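Local coordinates for protein cysteine protease-like VirA (Shigella flexneri, PDB 3EB8) that is a secreted virulence effector that promotes bacterial entry into epithelial cells and later spreading, although its proposed cleavage of alpha-tubulin is disputed, at residues 48-57 and 68-78; 322-330 and 341-349. All coordinates share one frame; numbering follows the deposited sequence.

In the fold
Both contacts join antiparallel strand pairs, but in separate sheets of the chain: their centres are about 31 Å apart and their nearest atoms about 14 Å. Contact 1 lies at the margin of the five-stranded antiparallel sheet, its centre about 24 Å from that of the chain, and adds a helix packed on one face. Contact 2, its centre about 12 Å from the chain centre, joins strands 315-327 and 348-356 of the large mixed sheet. It is the more buried, whereas contact 1 lies nearer the surface. The side-chain chemistry of contact 1 is mainly apolar, around a tyrosine and a cysteine; contact 2 adds an arginine-carbonyl grip and a bridging water where its strand pairing gives way to a helix end.

Contact 1 of 2, residues 48-57 and 68-78; sequences LCLNKGICSV and TQLSSKEYNNL
Cys55 CB lies over one face of the Tyr75 ring, 3.7 Å from the ring centroid and 28° off the normal, a CH-pi contact displaced toward the rim beside CD1 and CE1. Its sulfur approaches the same ring obliquely, 49° off the normal, with SG 4.5 Å from the centroid: a cysteine sulfur-aromatic contact. At the phenol end the two methyls of Leu50 reach the hydroxyl, CD1 lying 3.6 Å from Tyr75 OH, and the two side chains cross at about a right angle. Tyr75 CG stands trans to the main-chain nitrogen (chi1 170°), which sends the ring from the helix onto the hairpin. From the cysteine the apolar layer continues along the hairpin: Cys55 SG meets Leu70 CD1, while Val57 CG2 packs 3.8 Å from Leu70 CD2 and more loosely on Leu78 CD1. Leu78 CD1 also reaches Leu48, whose other neighbours include Phe36 on the next strand and Leu82 beyond the helix. On the reverse side of the sheet, Gln69 lays its extended chain across Ile54 and Ser56, its CG 3.5 Å from Ile54 CG2.

The main chains pair through Val57 N to Thr68 O (2.7 Å), Thr68 N to Val57 O (2.9 Å) and Leu70 N to Cys55 O (2.9 Å). At the start of the helix Ser71 and Glu74 form a capping box, although the position of the serine hydroxyl is less certain. A type I' turn from Asn51 to Ile54 joins the two earlier strands. Here an antiparallel meander ends in edge strand 66-69; after a short connection helix 72-81 follows, running steeply across strand 54-57 and covering the Leu48, Leu50, Cys55 and Val57 face of the sheet.

Contact 2 of 2, residues 322-330 and 341-349; sequences ETSYLVHAG and AIPPESRQV
Ser324 and Gln348 form a hydrogen-bonded pair between antiparallel strands 315-327 and 348-356 of the mixed sheet, which are linked through helix 335-341. Ser324 N donates to Gln348 O and Gln348 N to Ser324 O, both at 2.9 Å. Next along, Thr323 and Val349 are a non-hydrogen-bonded pair with side chains side by side, and Thr323 CG2 also touches Arg347 CB at 3.6 Å.

Beyond this pairing the segments meet through side chains. Ile342 CG2 sits over one face of the Tyr325 ring, 30° off its normal, with CG2 3.5 Å from Tyr325 CD1. The Ile342 CD1 methyl continues along the ring to Tyr325 CE1 and also meets Val327 CG2, itself in plane at the ring's edge. With CG held between its own N and C (chi1 51°), the Tyr325 ring is set beside Ile342, and its OH is hydrogen-bonded to Ser234 OG.

Arg347 turns back on its own segment: NE (3.1 Å) and NH2 (3.0 Å) both donate to Ile342 O, which lies in the guanidinium plane, while NH1 is hydrogen-bonded to Leu240 O. A water donates to Leu326 O and Ala341 O and accepts from His328 N.

The carbonyl just past the helix end is thus gripped twice by a buried arginine, whose charge probably polarises it and whose guanidinium is held by two carbonyls, those of Ile342 and the sequence-distant Leu240.

Contact 1 of 2, residues 48-57 and 68-78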
ATOM      1  N   LEU A  48       2.678  -0.936 -22.359  1.00 62.26           N
ATOM      2  CA  LEU A  48       3.990  -0.496 -21.924  1.00 62.21           C
ATOM      3  C   LEU A  48       4.865  -1.714 -21.715  1.00 62.73           C
ATOM      4  O   LEU A  48       4.532  -2.590 -20.918  1.00 62.09           O
ATOM      5  CB  LEU A  48       3.872   0.275 -20.624  1.00 60.68           C
ATOM      6  CG  LEU A  48       2.785   1.346 -20.661  1.00 60.17           C
ATOM      7  CD1 LEU A  48       2.660   2.044 -19.305  1.00 58.82           C
ATOM      8  CD2 LEU A  48       3.073   2.340 -21.757  1.00 61.31           C
ATOM      9  N   CYS A  49       5.980  -1.773 -22.434  1.00 64.10           N
ATOM     10  CA  CYS A  49       6.841  -2.940 -22.378  1.00 64.98           C
ATOM     11  C   CYS A  49       8.253  -2.584 -21.954  1.00 65.26           C
ATOM     12  O   CYS A  49       8.754  -1.509 -22.270  1.00 65.62           O
ATOM     13  CB  CYS A  49       6.863  -3.657 -23.728  1.00 66.86           C
ATOM     14  SG  CYS A  49       5.225  -4.093 -24.326  1.00 66.84           S
ATOM     15  N   LEU A  50       8.878  -3.506 -21.229  1.00 65.25           N
ATOM     16  CA  LEU A  50      10.275  -3.405 -20.863  1.00 65.83           C
ATOM     17  C   LEU A  50      11.036  -4.494 -21.591  1.00 67.80           C
ATOM     18  O   LEU A  50      10.596  -5.643 -21.644  1.00 68.15           O
ATOM     19  CB  LEU A  50      10.434  -3.570 -19.354  1.00 64.35           C
ATOM     20  CG  LEU A  50      10.253  -2.267 -18.584  1.00 62.88           C
ATOM     21  CD1 LEU A  50       9.836  -2.522 -17.157  1.00 65.42           C
ATOM     22  CD2 LEU A  50      11.541  -1.463 -18.628  1.00 63.71           C
ATOM     23  N   ASN A  51      12.163  -4.124 -22.177  1.00 69.32           N
ATOM     24  CA  ASN A  51      13.056  -5.093 -22.784  1.00 71.43           C
ATOM     25  C   ASN A  51      14.479  -4.706 -22.424  1.00 72.23           C
ATOM     26  O   ASN A  51      14.956  -3.635 -22.798  1.00 77.00           O
ATOM     27  CB  ASN A  51      12.836  -5.148 -24.296  1.00 73.22           C
ATOM     28  CG  ASN A  51      11.363  -5.371 -24.655  1.00 94.33           C
ATOM     29  OD1 ASN A  51      10.853  -6.493 -24.571  1.00 91.53           O
ATOM     30  ND2 ASN A  51      10.671  -4.295 -25.043  1.00 92.44           N
ATOM     31  N   LYS A  52      15.143  -5.565 -21.659  1.00 77.47           N
ATOM     32  CA  LYS A  52      16.471  -5.255 -21.154  1.00 77.77           C
ATOM     33  C   LYS A  52      16.481  -3.878 -20.483  1.00 74.25           C
ATOM     34  O   LYS A  52      17.360  -3.056 -20.719  1.00 72.65           O
ATOM     35  CB  LYS A  52      17.505  -5.342 -22.280  1.00 82.63           C
ATOM     36  CG  LYS A  52      17.682  -6.753 -22.831  1.00 89.02           C
ATOM     37  CD  LYS A  52      19.085  -6.978 -23.364  1.00 97.46           C
ATOM     38  CE  LYS A  52      19.443  -8.458 -23.348  1.00109.71           C
ATOM     39  NZ  LYS A  52      20.884  -8.696 -23.659  1.00114.08           N
ATOM     40  N   GLY A  53      15.478  -3.632 -19.649  1.00 76.10           N
ATOM     41  CA  GLY A  53      15.392  -2.389 -18.905  1.00 70.23           C
ATOM     42  C   GLY A  53      14.986  -1.164 -19.711  1.00 74.24           C
ATOM     43  O   GLY A  53      14.878  -0.073 -19.155  1.00 80.59           O
ATOM     44  N   ILE A  54      14.774  -1.332 -21.015  1.00 69.55           N
ATOM     45  CA  ILE A  54      14.305  -0.233 -21.858  1.00 69.91           C
ATOM     46  C   ILE A  54      12.794  -0.291 -22.066  1.00 76.03           C
ATOM     47  O   ILE A  54      12.246  -1.332 -22.455  1.00 77.13           O
ATOM     48  CB  ILE A  54      14.970  -0.245 -23.242  1.00 72.46           C
ATOM     49  CG1 ILE A  54      16.496  -0.205 -23.110  1.00 81.05           C
ATOM     50  CG2 ILE A  54      14.471   0.919 -24.068  1.00 72.90           C
ATOM     51  CD1 ILE A  54      17.226  -0.452 -24.426  1.00 76.93           C
ATOM     52  N   CYS A  55      12.127   0.835 -21.824  1.00 67.54           N
ATOM     53  CA  CYS A  55      10.676   0.916 -21.955  1.00 66.37           C
ATOM     54  C   CYS A  55      10.231   1.387 -23.337  1.00 67.63           C
ATOM     55  O   CYS A  55      10.646   2.447 -23.816  1.00 68.62           O
ATOM     56  CB  CYS A  55      10.088   1.839 -20.887  1.00 64.61           C
ATOM     57  SG  CYS A  55       8.278   1.964 -20.937  1.00 63.30           S
ATOM     58  N   SER A  56       9.382   0.587 -23.972  1.00 67.75           N
ATOM     59  CA  SER A  56       8.767   0.971 -25.234  1.00 68.79           C
ATOM     60  C   SER A  56       7.261   1.086 -25.040  1.00 67.38           C
ATOM     61  O   SER A  56       6.671   0.396 -24.202  1.00 66.03           O
ATOM     62  CB  SER A  56       9.083  -0.036 -26.346  1.00 70.62           C
ATOM     63  OG  SER A  56      10.479  -0.179 -26.513  1.00 74.07           O
ATOM     64  N   VAL A  57       6.646   1.967 -25.820  1.00 67.86           N
ATOM     65  CA  VAL A  57       5.211   2.167 -25.776  1.00 66.85           C
ATOM     66  C   VAL A  57       4.583   1.736 -27.089  1.00 68.10           C
ATOM     67  O   VAL A  57       5.013   2.146 -28.161  1.00 69.73           O
ATOM     68  CB  VAL A  57       4.872   3.629 -25.521  1.00 66.42           C
ATOM     69  CG1 VAL A  57       3.365   3.793 -25.352  1.00 65.40           C
ATOM     70  CG2 VAL A  57       5.640   4.134 -24.294  1.00 65.51           C
ATOM     71  N   THR A  68       7.149   3.360 -29.692  1.00 73.46           N
ATOM     72  CA  THR A  68       8.158   4.357 -29.407  1.00 74.82           C
ATOM     73  C   THR A  68       9.029   3.862 -28.276  1.00 73.20           C
ATOM     74  O   THR A  68       8.534   3.309 -27.292  1.00 76.04           O
ATOM     75  CB  THR A  68       7.524   5.696 -29.001  1.00 81.15           C
ATOM     76  OG1 THR A  68       6.890   6.287 -30.144  1.00 88.12           O
ATOM     77  CG2 THR A  68       8.596   6.646 -28.455  1.00 78.23           C
ATOM     78  N   GLN A  69      10.329   4.053 -28.418  1.00 74.70           N
ATOM     79  CA  GLN A  69      11.254   3.653 -27.380  1.00 74.11           C
ATOM     80  C   GLN A  69      11.588   4.890 -26.560  1.00 78.48           C
ATOM     81  O   GLN A  69      11.987   5.913 -27.113  1.00 87.76           O
ATOM     82  CB  GLN A  69      12.511   3.045 -28.009  1.00 76.30           C
ATOM     83  CG  GLN A  69      13.335   2.177 -27.081  1.00 84.55           C
ATOM     84  CD  GLN A  69      14.606   1.686 -27.739  1.00 96.20           C
ATOM     85  OE1 GLN A  69      15.036   0.549 -27.530  1.00 98.76           O
ATOM     86  NE2 GLN A  69      15.212   2.542 -28.555  1.00 96.58           N
ATOM     87  N   LEU A  70      11.401   4.810 -25.246  1.00 71.59           N
ATOM     88  CA  LEU A  70      11.655   5.956 -24.375  1.00 71.07           C
ATOM     89  C   LEU A  70      13.107   6.009 -23.918  1.00 72.84           C
ATOM     90  O   LEU A  70      13.701   4.971 -23.608  1.00 76.70           O
ATOM     91  CB  LEU A  70      10.765   5.898 -23.130  1.00 68.59           C
ATOM     92  CG  LEU A  70       9.277   5.589 -23.252  1.00 67.31           C
ATOM     93  CD1 LEU A  70       8.642   5.676 -21.881  1.00 65.21           C
ATOM     94  CD2 LEU A  70       8.570   6.530 -24.208  1.00 68.20           C
ATOM     95  N   SER A  71      13.670   7.214 -23.857  1.00 76.75           N
ATOM     96  CA  SER A  71      14.970   7.410 -23.205  1.00 76.96           C
ATOM     97  C   SER A  71      14.777   7.215 -21.708  1.00 71.64           C
ATOM     98  O   SER A  71      13.640   7.203 -21.228  1.00 69.74           O
ATOM     99  CB  SER A  71      15.493   8.820 -23.450  1.00 79.91           C
ATOM    100  OG  SER A  71      14.661   9.765 -22.793  1.00 86.54           O
ATOM    101  N   SER A  72      15.873   7.085 -20.966  1.00 71.95           N
ATOM    102  CA  SER A  72      15.760   6.837 -19.528  1.00 84.42           C
ATOM    103  C   SER A  72      14.984   7.970 -18.854  1.00 81.88           C
ATOM    104  O   SER A  72      14.266   7.749 -17.872  1.00 79.77           O
ATOM    105  CB  SER A  72      17.134   6.675 -18.877  1.00 91.79           C
ATOM    106  OG  SER A  72      17.469   7.826 -18.124  1.00103.10           O
ATOM    107  N   LYS A  73      15.118   9.180 -19.393  1.00 71.79           N
ATOM    108  CA  LYS A  73      14.429  10.336 -18.831  1.00 76.03           C
ATOM    109  C   LYS A  73      12.925  10.244 -19.054  1.00 74.67           C
ATOM    110  O   LYS A  73      12.127  10.388 -18.120  1.00 73.10           O
ATOM    111  CB  LYS A  73      14.968  11.626 -19.450  1.00 81.02           C
ATOM    112  CG  LYS A  73      14.162  12.870 -19.121  1.00 87.72           C
ATOM    113  CD  LYS A  73      14.879  14.127 -19.617  1.00101.68           C
ATOM    114  CE  LYS A  73      14.026  15.377 -19.422  1.00102.88           C
ATOM    115  NZ  LYS A  73      14.665  16.601 -19.990  1.00104.11           N
ATOM    116  N   GLU A  74      12.538  10.008 -20.301  1.00 72.70           N
ATOM    117  CA  GLU A  74      11.122   9.955 -20.653  1.00 68.13           C
ATOM    118  C   GLU A  74      10.423   8.822 -19.911  1.00 65.93           C
ATOM    119  O   GLU A  74       9.229   8.876 -19.631  1.00 64.66           O
ATOM    120  CB  GLU A  74      10.985   9.785 -22.166  1.00 76.88           C
ATOM    121  CG  GLU A  74      11.977  10.647 -22.945  1.00 84.34           C
ATOM    122  CD  GLU A  74      11.954  10.389 -24.438  1.00 90.06           C
ATOM    123  OE1 GLU A  74      12.273  11.332 -25.199  1.00 96.43           O
ATOM    124  OE2 GLU A  74      11.612   9.255 -24.851  1.00 73.30           O
ATOM    125  N   TYR A  75      11.184   7.789 -19.592  1.00 65.68           N
ATOM    126  CA  TYR A  75      10.644   6.616 -18.940  1.00 63.95           C
ATOM    127  C   TYR A  75      10.436   6.890 -17.458  1.00 65.98           C
ATOM    128  O   TYR A  75       9.489   6.395 -16.846  1.00 65.77           O
ATOM    129  CB  TYR A  75      11.591   5.426 -19.136  1.00 65.93           C
ATOM    130  CG  TYR A  75      11.248   4.205 -18.307  1.00 66.10           C
ATOM    131  CD1 TYR A  75       9.950   3.722 -18.240  1.00 61.81           C
ATOM    132  CD2 TYR A  75      12.234   3.521 -17.602  1.00 63.01           C
ATOM    133  CE1 TYR A  75       9.642   2.612 -17.489  1.00 60.69           C
ATOM    134  CE2 TYR A  75      11.934   2.398 -16.855  1.00 61.83           C
ATOM    135  CZ  TYR A  75      10.640   1.957 -16.801  1.00 60.72           C
ATOM    136  OH  TYR A  75      10.347   0.850 -16.051  1.00 59.80           O
ATOM    137  N   ASN A  76      11.330   7.675 -16.871  1.00 62.89           N
ATOM    138  CA  ASN A  76      11.199   8.007 -15.458  1.00 61.58           C
ATOM    139  C   ASN A  76      10.072   9.011 -15.285  1.00 61.12           C
ATOM    140  O   ASN A  76       9.357   9.002 -14.283  1.00 65.29           O
ATOM    141  CB  ASN A  76      12.527   8.520 -14.883  1.00 62.47           C
ATOM    142  CG  ASN A  76      13.509   7.396 -14.608  1.00 80.43           C
ATOM    143  OD1 ASN A  76      13.254   6.510 -13.785  1.00 81.14           O
ATOM    144  ND2 ASN A  76      14.642   7.423 -15.301  1.00 90.53           N
ATOM    145  N   ASN A  77       9.900   9.854 -16.290  1.00 62.46           N
ATOM    146  CA  ASN A  77       8.757  10.744 -16.331  1.00 62.29           C
ATOM    147  C   ASN A  77       7.464   9.914 -16.366  1.00 60.88           C
ATOM    148  O   ASN A  77       6.496  10.186 -15.644  1.00 59.88           O
ATOM    149  CB  ASN A  77       8.862  11.632 -17.571  1.00 67.53           C
ATOM    150  CG  ASN A  77       7.911  12.804 -17.530  1.00 89.01           C
ATOM    151  OD1 ASN A  77       6.822  12.760 -18.114  1.00 85.49           O
ATOM    152  ND2 ASN A  77       8.312  13.863 -16.832  1.00 99.20           N
ATOM    153  N   LEU A  78       7.456   8.885 -17.209  1.00 61.00           N
ATOM    154  CA  LEU A  78       6.308   7.987 -17.318  1.00 59.95           C
ATOM    155  C   LEU A  78       6.029   7.307 -15.990  1.00 58.32           C
ATOM    156  O   LEU A  78       4.894   7.224 -15.559  1.00 57.42           O
ATOM    157  CB  LEU A  78       6.541   6.938 -18.408  1.00 60.62           C
ATOM    158  CG  LEU A  78       5.416   5.937 -18.676  1.00 59.90           C
ATOM    159  CD1 LEU A  78       5.526   5.359 -20.078  1.00 62.46           C
ATOM    160  CD2 LEU A  78       5.438   4.825 -17.673  1.00 58.69           C
TER

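Contact 2 of 2, residues 322-330 and 341-349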
ATOM      1  N   GLU A 322       4.673  -1.907  -0.327  1.00 46.03           N
ATOM      2  CA  GLU A 322       3.260  -2.209  -0.368  1.00 45.74           C
ATOM      3  C   GLU A 322       2.994  -3.711  -0.480  1.00 53.14           C
ATOM      4  O   GLU A 322       3.638  -4.413  -1.269  1.00 47.81           O
ATOM      5  CB  GLU A 322       2.614  -1.485  -1.541  1.00 45.85           C
ATOM      6  CG  GLU A 322       1.224  -1.960  -1.901  1.00 45.76           C
ATOM      7  CD  GLU A 322       0.640  -1.143  -3.033  1.00 52.07           C
ATOM      8  OE1 GLU A 322       1.384  -0.339  -3.625  1.00 55.66           O
ATOM      9  OE2 GLU A 322      -0.558  -1.284  -3.337  1.00 52.51           O
ATOM     10  N   THR A 323       2.049  -4.199   0.321  1.00 45.64           N
ATOM     11  CA  THR A 323       1.568  -5.557   0.197  1.00 45.87           C
ATOM     12  C   THR A 323       0.080  -5.548  -0.087  1.00 48.71           C
ATOM     13  O   THR A 323      -0.684  -4.876   0.604  1.00 49.64           O
ATOM     14  CB  THR A 323       1.772  -6.343   1.471  1.00 57.86           C
ATOM     15  OG1 THR A 323       3.083  -6.085   1.980  1.00 54.93           O
ATOM     16  CG2 THR A 323       1.577  -7.847   1.210  1.00 46.33           C
ATOM     17  N   SER A 324      -0.319  -6.305  -1.105  1.00 45.93           N
ATOM     18  CA  SER A 324      -1.716  -6.468  -1.460  1.00 48.84           C
ATOM     19  C   SER A 324      -2.111  -7.951  -1.428  1.00 52.87           C
ATOM     20  O   SER A 324      -1.302  -8.828  -1.754  1.00 46.57           O
ATOM     21  CB  SER A 324      -1.954  -5.929  -2.858  1.00 46.04           C
ATOM     22  OG  SER A 324      -1.263  -6.744  -3.779  1.00 57.88           O
ATOM     23  N   TYR A 325      -3.368  -8.203  -1.075  1.00 45.58           N
ATOM     24  CA  TYR A 325      -3.908  -9.538  -0.965  1.00 45.76           C
ATOM     25  C   TYR A 325      -5.434  -9.527  -0.842  1.00 47.78           C
ATOM     26  O   TYR A 325      -6.061  -8.486  -0.583  1.00 46.43           O
ATOM     27  CB  TYR A 325      -3.329 -10.231   0.257  1.00 45.77           C
ATOM     28  CG  TYR A 325      -3.440  -9.413   1.508  1.00 45.14           C
ATOM     29  CD1 TYR A 325      -4.506  -9.556   2.366  1.00 44.66           C
ATOM     30  CD2 TYR A 325      -2.472  -8.487   1.828  1.00 45.07           C
ATOM     31  CE1 TYR A 325      -4.590  -8.799   3.517  1.00 44.18           C
ATOM     32  CE2 TYR A 325      -2.547  -7.724   2.964  1.00 44.58           C
ATOM     33  CZ  TYR A 325      -3.596  -7.876   3.808  1.00 46.65           C
ATOM     34  OH  TYR A 325      -3.641  -7.108   4.952  1.00 43.75           O
ATOM     35  N   LEU A 326      -6.011 -10.716  -0.996  1.00 45.52           N
ATOM     36  CA  LEU A 326      -7.440 -10.950  -0.844  1.00 54.10           C
ATOM     37  C   LEU A 326      -7.727 -11.605   0.507  1.00 44.85           C
ATOM     38  O   LEU A 326      -7.036 -12.538   0.915  1.00 74.50           O
ATOM     39  CB  LEU A 326      -7.885 -11.921  -1.931  1.00 50.22           C
ATOM     40  CG  LEU A 326      -9.069 -11.580  -2.813  1.00 64.54           C
ATOM     41  CD1 LEU A 326      -8.783 -10.299  -3.588  1.00 55.57           C
ATOM     42  CD2 LEU A 326      -9.287 -12.740  -3.759  1.00 52.94           C
ATOM     43  N   VAL A 327      -8.756 -11.128   1.192  1.00 46.32           N
ATOM     44  CA  VAL A 327      -9.254 -11.807   2.376  1.00 44.02           C
ATOM     45  C   VAL A 327     -10.632 -12.390   2.089  1.00 48.05           C
ATOM     46  O   VAL A 327     -11.586 -11.641   1.836  1.00 43.63           O
ATOM     47  CB  VAL A 327      -9.375 -10.857   3.574  1.00 43.49           C
ATOM     48  CG1 VAL A 327      -9.834 -11.649   4.802  1.00 43.30           C
ATOM     49  CG2 VAL A 327      -8.053 -10.137   3.827  1.00 43.58           C
ATOM     50  N   HIS A 328     -10.732 -13.722   2.131  1.00 55.19           N
ATOM     51  CA  HIS A 328     -11.964 -14.436   1.786  1.00 58.26           C
ATOM     52  C   HIS A 328     -13.093 -14.211   2.814  1.00 51.84           C
ATOM     53  O   HIS A 328     -12.848 -13.893   3.981  1.00 57.95           O
ATOM     54  CB  HIS A 328     -11.676 -15.941   1.569  1.00 55.75           C
ATOM     55  CG  HIS A 328     -11.586 -16.740   2.837  1.00 49.97           C
ATOM     56  ND1 HIS A 328     -10.384 -17.147   3.384  1.00 62.04           N
ATOM     57  CD2 HIS A 328     -12.549 -17.198   3.673  1.00 50.95           C
ATOM     58  CE1 HIS A 328     -10.610 -17.816   4.501  1.00 51.86           C
ATOM     59  NE2 HIS A 328     -11.916 -17.858   4.702  1.00 59.03           N
ATOM     60  N   ALA A 329     -14.325 -14.401   2.372  1.00 46.66           N
ATOM     61  CA  ALA A 329     -15.527 -14.100   3.163  1.00 50.86           C
ATOM     62  C   ALA A 329     -15.635 -14.717   4.560  1.00 49.66           C
ATOM     63  O   ALA A 329     -16.177 -14.105   5.487  1.00 60.24           O
ATOM     64  CB  ALA A 329     -16.755 -14.458   2.364  1.00 56.61           C
ATOM     65  N   GLY A 330     -15.175 -15.942   4.732  1.00 43.12           N
ATOM     66  CA  GLY A 330     -15.329 -16.543   6.050  1.00 51.01           C
ATOM     67  C   GLY A 330     -14.167 -16.379   7.028  1.00 51.91           C
ATOM     68  O   GLY A 330     -14.098 -17.115   8.023  1.00 45.11           O
ATOM     69  N   ALA A 341      -5.758 -17.689   5.926  1.00 46.95           N
ATOM     70  CA  ALA A 341      -6.429 -16.916   4.872  1.00 49.39           C
ATOM     71  C   ALA A 341      -5.456 -16.143   3.963  1.00 53.12           C
ATOM     72  O   ALA A 341      -5.716 -15.986   2.772  1.00 46.65           O
ATOM     73  CB  ALA A 341      -7.474 -15.980   5.465  1.00 45.39           C
ATOM     74  N   ILE A 342      -4.334 -15.694   4.528  1.00 57.86           N
ATOM     75  CA  ILE A 342      -3.380 -14.831   3.820  1.00 46.84           C
ATOM     76  C   ILE A 342      -1.943 -15.351   3.899  1.00 52.53           C
ATOM     77  O   ILE A 342      -1.103 -14.738   4.554  1.00 47.71           O
ATOM     78  CB  ILE A 342      -3.377 -13.394   4.409  1.00 50.51           C
ATOM     79  CG1 ILE A 342      -4.795 -12.981   4.830  1.00 45.22           C
ATOM     80  CG2 ILE A 342      -2.754 -12.404   3.404  1.00 46.03           C
ATOM     81  CD1 ILE A 342      -4.857 -11.711   5.629  1.00 44.71           C
ATOM     82  N   PRO A 343      -1.672 -16.502   3.256  1.00 53.81           N
ATOM     83  CA  PRO A 343      -0.331 -17.093   3.206  1.00 54.08           C
ATOM     84  C   PRO A 343       0.577 -16.224   2.352  1.00 49.95           C
ATOM     85  O   PRO A 343       0.059 -15.552   1.472  1.00 56.41           O
ATOM     86  CB  PRO A 343      -0.574 -18.429   2.469  1.00 50.82           C
ATOM     87  CG  PRO A 343      -1.808 -18.178   1.654  1.00 50.12           C
ATOM     88  CD  PRO A 343      -2.663 -17.394   2.618  1.00 48.92           C
ATOM     89  N   PRO A 344       1.902 -16.261   2.590  1.00 50.68           N
ATOM     90  CA  PRO A 344       2.899 -15.543   1.780  1.00 50.93           C
ATOM     91  C   PRO A 344       2.655 -15.617   0.260  1.00 51.21           C
ATOM     92  O   PRO A 344       2.726 -14.583  -0.422  1.00 50.73           O
ATOM     93  CB  PRO A 344       4.207 -16.248   2.143  1.00 52.17           C
ATOM     94  CG  PRO A 344       3.998 -16.706   3.538  1.00 52.12           C
ATOM     95  CD  PRO A 344       2.530 -17.009   3.694  1.00 51.40           C
ATOM     96  N   GLU A 345       2.370 -16.812  -0.247  1.00 52.04           N
ATOM     97  CA  GLU A 345       2.132 -17.025  -1.668  1.00 69.35           C
ATOM     98  C   GLU A 345       0.999 -16.178  -2.238  1.00 61.27           C
ATOM     99  O   GLU A 345       0.985 -15.881  -3.424  1.00 54.30           O
ATOM    100  CB  GLU A 345       1.859 -18.509  -1.953  1.00 73.94           C
ATOM    101  CG  GLU A 345       1.062 -19.206  -0.859  1.00105.76           C
ATOM    102  CD  GLU A 345       1.173 -20.729  -0.913  1.00127.45           C
ATOM    103  OE1 GLU A 345       0.679 -21.331  -1.894  1.00131.10           O
ATOM    104  OE2 GLU A 345       1.744 -21.321   0.035  1.00127.70           O
ATOM    105  N   SER A 346       0.033 -15.802  -1.414  1.00 50.37           N
ATOM    106  CA  SER A 346      -1.053 -14.968  -1.933  1.00 66.65           C
ATOM    107  C   SER A 346      -0.887 -13.470  -1.680  1.00 58.17           C
ATOM    108  O   SER A 346      -1.769 -12.678  -2.026  1.00 57.83           O
ATOM    109  CB  SER A 346      -2.419 -15.460  -1.449  1.00 60.46           C
ATOM    110  OG  SER A 346      -2.310 -16.085  -0.191  1.00 71.75           O
ATOM    111  N   ARG A 347       0.242 -13.078  -1.096  1.00 48.78           N
ATOM    112  CA  ARG A 347       0.526 -11.655  -0.922  1.00 48.25           C
ATOM    113  C   ARG A 347       1.459 -11.201  -2.017  1.00 52.60           C
ATOM    114  O   ARG A 347       2.436 -11.879  -2.321  1.00 51.07           O
ATOM    115  CB  ARG A 347       1.184 -11.344   0.421  1.00 47.87           C
ATOM    116  CG  ARG A 347       0.472 -11.835   1.636  1.00 47.49           C
ATOM    117  CD  ARG A 347       1.357 -11.662   2.822  1.00 47.53           C
ATOM    118  NE  ARG A 347       1.109 -12.718   3.774  1.00 47.79           N
ATOM    119  CZ  ARG A 347       1.953 -13.081   4.730  1.00 50.74           C
ATOM    120  NH1 ARG A 347       3.114 -12.456   4.877  1.00 48.45           N
ATOM    121  NH2 ARG A 347       1.625 -14.071   5.545  1.00 48.55           N
ATOM    122  N   GLN A 348       1.155 -10.062  -2.618  1.00 48.19           N
ATOM    123  CA  GLN A 348       2.090  -9.457  -3.548  1.00 55.08           C
ATOM    124  C   GLN A 348       2.775  -8.251  -2.921  1.00 48.16           C
ATOM    125  O   GLN A 348       2.129  -7.367  -2.337  1.00 47.40           O
ATOM    126  CB  GLN A 348       1.403  -9.057  -4.832  1.00 48.68           C
ATOM    127  CG  GLN A 348       2.363  -8.622  -5.902  1.00 62.73           C
ATOM    128  CD  GLN A 348       1.633  -8.276  -7.172  1.00 77.06           C
ATOM    129  OE1 GLN A 348       1.032  -7.198  -7.277  1.00 76.93           O
ATOM    130  NE2 GLN A 348       1.658  -9.196  -8.148  1.00 61.98           N
ATOM    131  N   VAL A 349       4.089  -8.235  -3.054  1.00 48.72           N
ATOM    132  CA  VAL A 349       4.920  -7.238  -2.405  1.00 49.25           C
ATOM    133  C   VAL A 349       5.618  -6.406  -3.462  1.00 50.32           C
ATOM    134  O   VAL A 349       6.108  -6.941  -4.465  1.00 61.17           O
ATOM    135  CB  VAL A 349       5.933  -7.917  -1.453  1.00 55.29           C
ATOM    136  CG1 VAL A 349       6.960  -6.925  -0.937  1.00 48.66           C
ATOM    137  CG2 VAL A 349       5.186  -8.566  -0.298  1.00 48.48           C
TER
HETATM  138  O   HOH W   1      -8.230 -15.439   1.789  1.00 39.86           O